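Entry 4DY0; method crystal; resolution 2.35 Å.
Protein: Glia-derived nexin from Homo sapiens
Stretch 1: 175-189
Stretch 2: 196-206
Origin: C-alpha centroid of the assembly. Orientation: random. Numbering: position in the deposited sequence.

Stretch 1 175-189: KSRFQPENTKKRTFV
Stretch 2 196-206: YQVPMLAQLSV

This segment of glia-derived nexin illustrates how an antiparallel strand pair can end without the contact ending: a ladder of backbone hydrogen bonds gives way to bridging waters and then to a side chain that caters for a loop's backbone. Strand 184-189 runs against strand 196-206, their N-to-C directions 130° apart and their axes approaching to 4.2 Å; together the two stretches bury 1035 Å².

The register pairs Lys-184 with Met-200, Arg-186 with Val-198 and Phe-188 with Tyr-196, each doubly hydrogen-bonded. Lys-184 N reaches Met-200 O at 3.2 Å and Met-200 N returns to Lys-184 O at 2.9 Å; Arg-186 N to Val-198 O is 2.7 Å and Val-198 N to Arg-186 O 2.9 Å; Phe-188 N to Tyr-196 O and Tyr-196 N to Phe-188 O are both 2.8 Å. Between these lie the non-hydrogen-bonded pairs Lys-185 with Pro-199, whose CA atoms are 4.1 Å apart, and Thr-187 with Gln-197. Proline, lacking an amide hydrogen, costs the ladder nothing at such a site. The carbonyls of Met-200, Val-198 and Tyr-196 also receive CA-H...O contacts, as from Lys-185 CA to Val-198 O at 3.2 Å.

The hydrogen-bonded residues share one face of the sheet. There Met-200 (chi1 m, chi2 and chi3 t) extends so that its CE lies 3.9 Å from Phe-188 CB, at the edge of the t-rotamer phenylalanine ring, while Val-198 CG2 (chi1 t) packs 3.6 Å from Phe-188 CB.

Before the strand, a 3-10 turn at 180-182, closed by Asn-182 N to Gln-179 O at 2.8 Å and Thr-183 N to Pro-180 O at 3.0 Å, precedes the ladder, and beside it water bridges the two stretches. One water accepts from Ala-202 N (2.9 Å) and donates to Gln-179 O (2.9 Å) and Thr-183 OG1 (3.0 Å). A second donates to Ala-202 O (2.8 Å) and accepts from Gln-179 N (2.8 Å) and Asn-182 ND2 (2.7 Å). Both backbone polar groups of Ala-202 are thus served across the gap.

Further back, the extended Phe-178 (phi/psi -96/151, chi1 m, chi2 84°) is sandwiched: Leu-201 CB sits over one ring face, 3.7 Å from the Phe-178 ring centroid in a CH-pi contact, and Gln-203 NE2 over the opposite face, 3.5 Å from Phe-178 CD2. Gln-203 (chi1 p, chi2 t) points toward the loop and clasps Ser-176 twice, with its NE2 donating to Ser-176 O at 3.1 Å and its OE1 accepting from Ser-176 OG (chi1 t) at 2.8 Å.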

# COMPACT_ATOMS: atom_id res chain seq x y z
N LYS A 175 16.50 -5.68 -11.46
CA LYS A 175 17.95 -5.64 -11.56
C LYS A 175 18.37 -6.80 -12.46
O LYS A 175 19.24 -6.66 -13.32
CB LYS A 175 18.59 -5.76 -10.19
CG LYS A 175 20.10 -5.93 -10.23
CD LYS A 175 20.70 -5.89 -8.83
CE LYS A 175 22.18 -6.21 -8.86
NZ LYS A 175 22.76 -6.19 -7.49
N SER A 176 17.73 -7.95 -12.26
CA SER A 176 17.96 -9.12 -13.09
C SER A 176 16.67 -9.53 -13.81
O SER A 176 15.75 -10.05 -13.19
CB SER A 176 18.50 -10.28 -12.25
OG SER A 176 18.75 -11.40 -13.08
N ARG A 177 16.62 -9.28 -15.11
CA ARG A 177 15.41 -9.49 -15.89
C ARG A 177 15.01 -10.95 -15.97
O ARG A 177 15.83 -11.84 -15.76
CB ARG A 177 15.60 -8.95 -17.31
CG ARG A 177 16.49 -9.81 -18.19
CD ARG A 177 16.78 -9.12 -19.52
NE ARG A 177 17.75 -9.84 -20.33
CZ ARG A 177 18.34 -9.34 -21.41
NH1 ARG A 177 18.05 -8.11 -21.82
NH2 ARG A 177 19.22 -10.06 -22.09
N PHE A 178 13.74 -11.18 -16.27
CA PHE A 178 13.27 -12.50 -16.67
C PHE A 178 13.24 -12.56 -18.19
O PHE A 178 13.05 -11.53 -18.85
CB PHE A 178 11.86 -12.76 -16.14
CG PHE A 178 11.78 -12.89 -14.65
CD1 PHE A 178 11.68 -11.76 -13.86
CD2 PHE A 178 11.77 -14.13 -14.04
CE1 PHE A 178 11.59 -11.86 -12.49
CE2 PHE A 178 11.68 -14.25 -12.67
CZ PHE A 178 11.59 -13.12 -11.89
N GLN A 179 13.43 -13.74 -18.75
CA GLN A 179 13.40 -13.90 -20.20
C GLN A 179 12.09 -14.53 -20.66
O GLN A 179 11.69 -15.58 -20.16
CB GLN A 179 14.60 -14.71 -20.68
CG GLN A 179 15.90 -13.91 -20.63
CD GLN A 179 17.08 -14.69 -21.16
OE1 GLN A 179 17.32 -15.83 -20.77
NE2 GLN A 179 17.84 -14.06 -22.05
N PRO A 180 11.43 -13.88 -21.63
CA PRO A 180 10.11 -14.25 -22.14
C PRO A 180 10.04 -15.70 -22.62
O PRO A 180 8.99 -16.34 -22.49
CB PRO A 180 9.92 -13.29 -23.33
CG PRO A 180 10.79 -12.13 -23.02
CD PRO A 180 11.98 -12.70 -22.32
N GLU A 181 11.13 -16.21 -23.18
CA GLU A 181 11.18 -17.59 -23.63
C GLU A 181 10.98 -18.55 -22.46
O GLU A 181 10.55 -19.68 -22.64
CB GLU A 181 12.52 -17.90 -24.32
CG GLU A 181 12.82 -17.01 -25.52
CD GLU A 181 13.30 -15.62 -25.12
OE1 GLU A 181 13.15 -14.68 -25.93
OE2 GLU A 181 13.82 -15.47 -23.99
N ASN A 182 11.30 -18.08 -21.25
CA ASN A 182 11.16 -18.89 -20.05
C ASN A 182 9.81 -18.73 -19.36
O ASN A 182 9.52 -19.42 -18.38
CB ASN A 182 12.29 -18.58 -19.06
CG ASN A 182 13.66 -18.94 -19.62
OD1 ASN A 182 13.86 -20.02 -20.17
ND2 ASN A 182 14.61 -18.02 -19.49
N THR A 183 8.98 -17.83 -19.88
CA THR A 183 7.66 -17.60 -19.31
C THR A 183 6.65 -18.62 -19.82
O THR A 183 6.28 -18.60 -20.99
CB THR A 183 7.15 -16.18 -19.62
OG1 THR A 183 8.04 -15.22 -19.04
CG2 THR A 183 5.75 -15.97 -19.05
N LYS A 184 6.22 -19.52 -18.94
CA LYS A 184 5.30 -20.59 -19.32
C LYS A 184 4.08 -20.65 -18.41
O LYS A 184 4.15 -20.29 -17.24
CB LYS A 184 6.02 -21.94 -19.31
CG LYS A 184 7.09 -22.10 -20.39
N LYS A 185 2.96 -21.10 -18.96
CA LYS A 185 1.78 -21.31 -18.14
C LYS A 185 2.02 -22.48 -17.19
O LYS A 185 2.48 -23.54 -17.61
CB LYS A 185 0.54 -21.55 -19.01
CG LYS A 185 0.03 -20.28 -19.68
CD LYS A 185 -1.22 -20.54 -20.51
N ARG A 186 1.75 -22.27 -15.90
CA ARG A 186 1.95 -23.30 -14.89
C ARG A 186 0.81 -23.32 -13.89
O ARG A 186 0.04 -22.37 -13.80
CB ARG A 186 3.28 -23.08 -14.16
CG ARG A 186 4.49 -23.06 -15.07
CD ARG A 186 5.78 -22.92 -14.27
NE ARG A 186 6.95 -22.81 -15.14
CZ ARG A 186 7.70 -23.84 -15.52
NH1 ARG A 186 7.41 -25.07 -15.11
NH2 ARG A 186 8.75 -23.64 -16.31
N THR A 187 0.71 -24.40 -13.12
CA THR A 187 -0.35 -24.55 -12.14
C THR A 187 -0.16 -23.68 -10.89
O THR A 187 0.89 -23.71 -10.25
CB THR A 187 -0.48 -26.01 -11.69
OG1 THR A 187 -0.81 -26.83 -12.82
CG2 THR A 187 -1.56 -26.15 -10.63
N PHE A 188 -1.19 -22.90 -10.57
CA PHE A 188 -1.26 -22.18 -9.31
C PHE A 188 -2.43 -22.79 -8.53
O PHE A 188 -3.53 -22.87 -9.05
CB PHE A 188 -1.48 -20.68 -9.56
CG PHE A 188 -1.51 -19.84 -8.30
CD1 PHE A 188 -0.36 -19.20 -7.86
CD2 PHE A 188 -2.68 -19.70 -7.57
CE1 PHE A 188 -0.38 -18.42 -6.70
CE2 PHE A 188 -2.70 -18.93 -6.42
CZ PHE A 188 -1.55 -18.29 -5.98
N VAL A 189 -2.18 -23.26 -7.32
CA VAL A 189 -3.26 -23.82 -6.51
C VAL A 189 -3.79 -22.76 -5.55
O VAL A 189 -3.12 -22.38 -4.59
CB VAL A 189 -2.81 -25.06 -5.72
CG1 VAL A 189 -3.97 -25.61 -4.91
CG2 VAL A 189 -2.29 -26.13 -6.66
N TYR A 196 -5.24 -23.53 -11.19
CA TYR A 196 -5.39 -22.50 -12.16
C TYR A 196 -4.15 -22.45 -12.99
O TYR A 196 -3.11 -22.76 -12.58
CB TYR A 196 -5.70 -21.12 -11.56
CG TYR A 196 -6.99 -21.04 -10.86
CD1 TYR A 196 -8.08 -20.52 -11.44
CD2 TYR A 196 -7.12 -21.49 -9.59
CE1 TYR A 196 -9.22 -20.47 -10.81
CE2 TYR A 196 -8.24 -21.46 -8.98
CZ TYR A 196 -9.30 -20.93 -9.58
OH TYR A 196 -10.44 -20.89 -8.93
N GLN A 197 -4.34 -22.12 -14.23
CA GLN A 197 -3.30 -21.98 -15.17
C GLN A 197 -2.86 -20.56 -15.33
O GLN A 197 -3.57 -19.74 -15.71
CB GLN A 197 -3.80 -22.49 -16.44
CG GLN A 197 -3.29 -23.72 -16.72
CD GLN A 197 -2.88 -23.69 -18.09
OE1 GLN A 197 -3.03 -22.67 -18.73
NE2 GLN A 197 -2.28 -24.76 -18.57
N VAL A 198 -1.63 -20.30 -14.97
CA VAL A 198 -1.10 -18.98 -14.86
C VAL A 198 0.21 -18.83 -15.56
O VAL A 198 1.01 -19.68 -15.47
CB VAL A 198 -0.89 -18.63 -13.37
CG1 VAL A 198 -0.45 -17.26 -13.17
CG2 VAL A 198 -2.10 -18.90 -12.61
N PRO A 199 0.41 -17.73 -16.26
CA PRO A 199 1.71 -17.43 -16.85
C PRO A 199 2.70 -17.16 -15.72
O PRO A 199 2.42 -16.36 -14.83
CB PRO A 199 1.47 -16.13 -17.63
CG PRO A 199 -0.02 -15.93 -17.65
CD PRO A 199 -0.57 -16.65 -16.48
N MET A 200 3.85 -17.82 -15.76
CA MET A 200 4.85 -17.59 -14.72
C MET A 200 6.24 -17.28 -15.26
O MET A 200 6.73 -17.96 -16.16
CB MET A 200 4.89 -18.76 -13.74
CG MET A 200 3.62 -18.92 -12.94
SD MET A 200 3.85 -20.00 -11.53
CE MET A 200 2.16 -20.21 -10.97
N LEU A 201 6.85 -16.25 -14.69
CA LEU A 201 8.23 -15.91 -14.98
C LEU A 201 9.15 -16.94 -14.33
O LEU A 201 8.84 -17.46 -13.26
CB LEU A 201 8.56 -14.53 -14.40
CG LEU A 201 7.51 -13.43 -14.59
CD1 LEU A 201 7.79 -12.25 -13.68
CD2 LEU A 201 7.43 -12.99 -16.04
N ALA A 202 10.27 -17.23 -14.99
CA ALA A 202 11.26 -18.15 -14.44
C ALA A 202 12.67 -17.71 -14.79
O ALA A 202 12.94 -17.33 -15.93
CB ALA A 202 11.01 -19.56 -14.93
N GLN A 203 13.57 -17.78 -13.82
CA GLN A 203 14.98 -17.56 -14.07
C GLN A 203 15.82 -18.21 -12.98
O GLN A 203 15.39 -18.32 -11.83
CB GLN A 203 15.29 -16.07 -14.16
CG GLN A 203 15.51 -15.41 -12.81
CD GLN A 203 15.94 -13.97 -12.94
OE1 GLN A 203 17.13 -13.66 -12.89
NE2 GLN A 203 14.97 -13.07 -13.12
N LEU A 204 17.01 -18.66 -13.36
CA LEU A 204 17.96 -19.21 -12.42
C LEU A 204 19.01 -18.13 -12.19
O LEU A 204 19.69 -17.71 -13.13
CB LEU A 204 18.62 -20.46 -13.01
CG LEU A 204 19.17 -21.50 -12.04
CD1 LEU A 204 20.07 -22.49 -12.78
CD2 LEU A 204 19.92 -20.85 -10.89
N SER A 205 19.14 -17.68 -10.95
CA SER A 205 20.01 -16.56 -10.65
C SER A 205 20.25 -16.46 -9.14
O SER A 205 19.69 -17.24 -8.37
CB SER A 205 19.40 -15.27 -11.19
OG SER A 205 20.22 -14.15 -10.93
N VAL A 206 21.09 -15.52 -8.73
CA VAL A 206 21.39 -15.33 -7.32
C VAL A 206 20.43 -14.32 -6.69
O VAL A 206 20.30 -13.20 -7.17
CB VAL A 206 22.85 -14.87 -7.09
CG1 VAL A 206 23.15 -14.75 -5.60
CG2 VAL A 206 23.83 -15.84 -7.75
O HOH W 1 10.54 -15.79 -17.55
O HOH W 2 14.69 -16.04 -17.69
O HOH W 3 7.77 -20.56 -16.33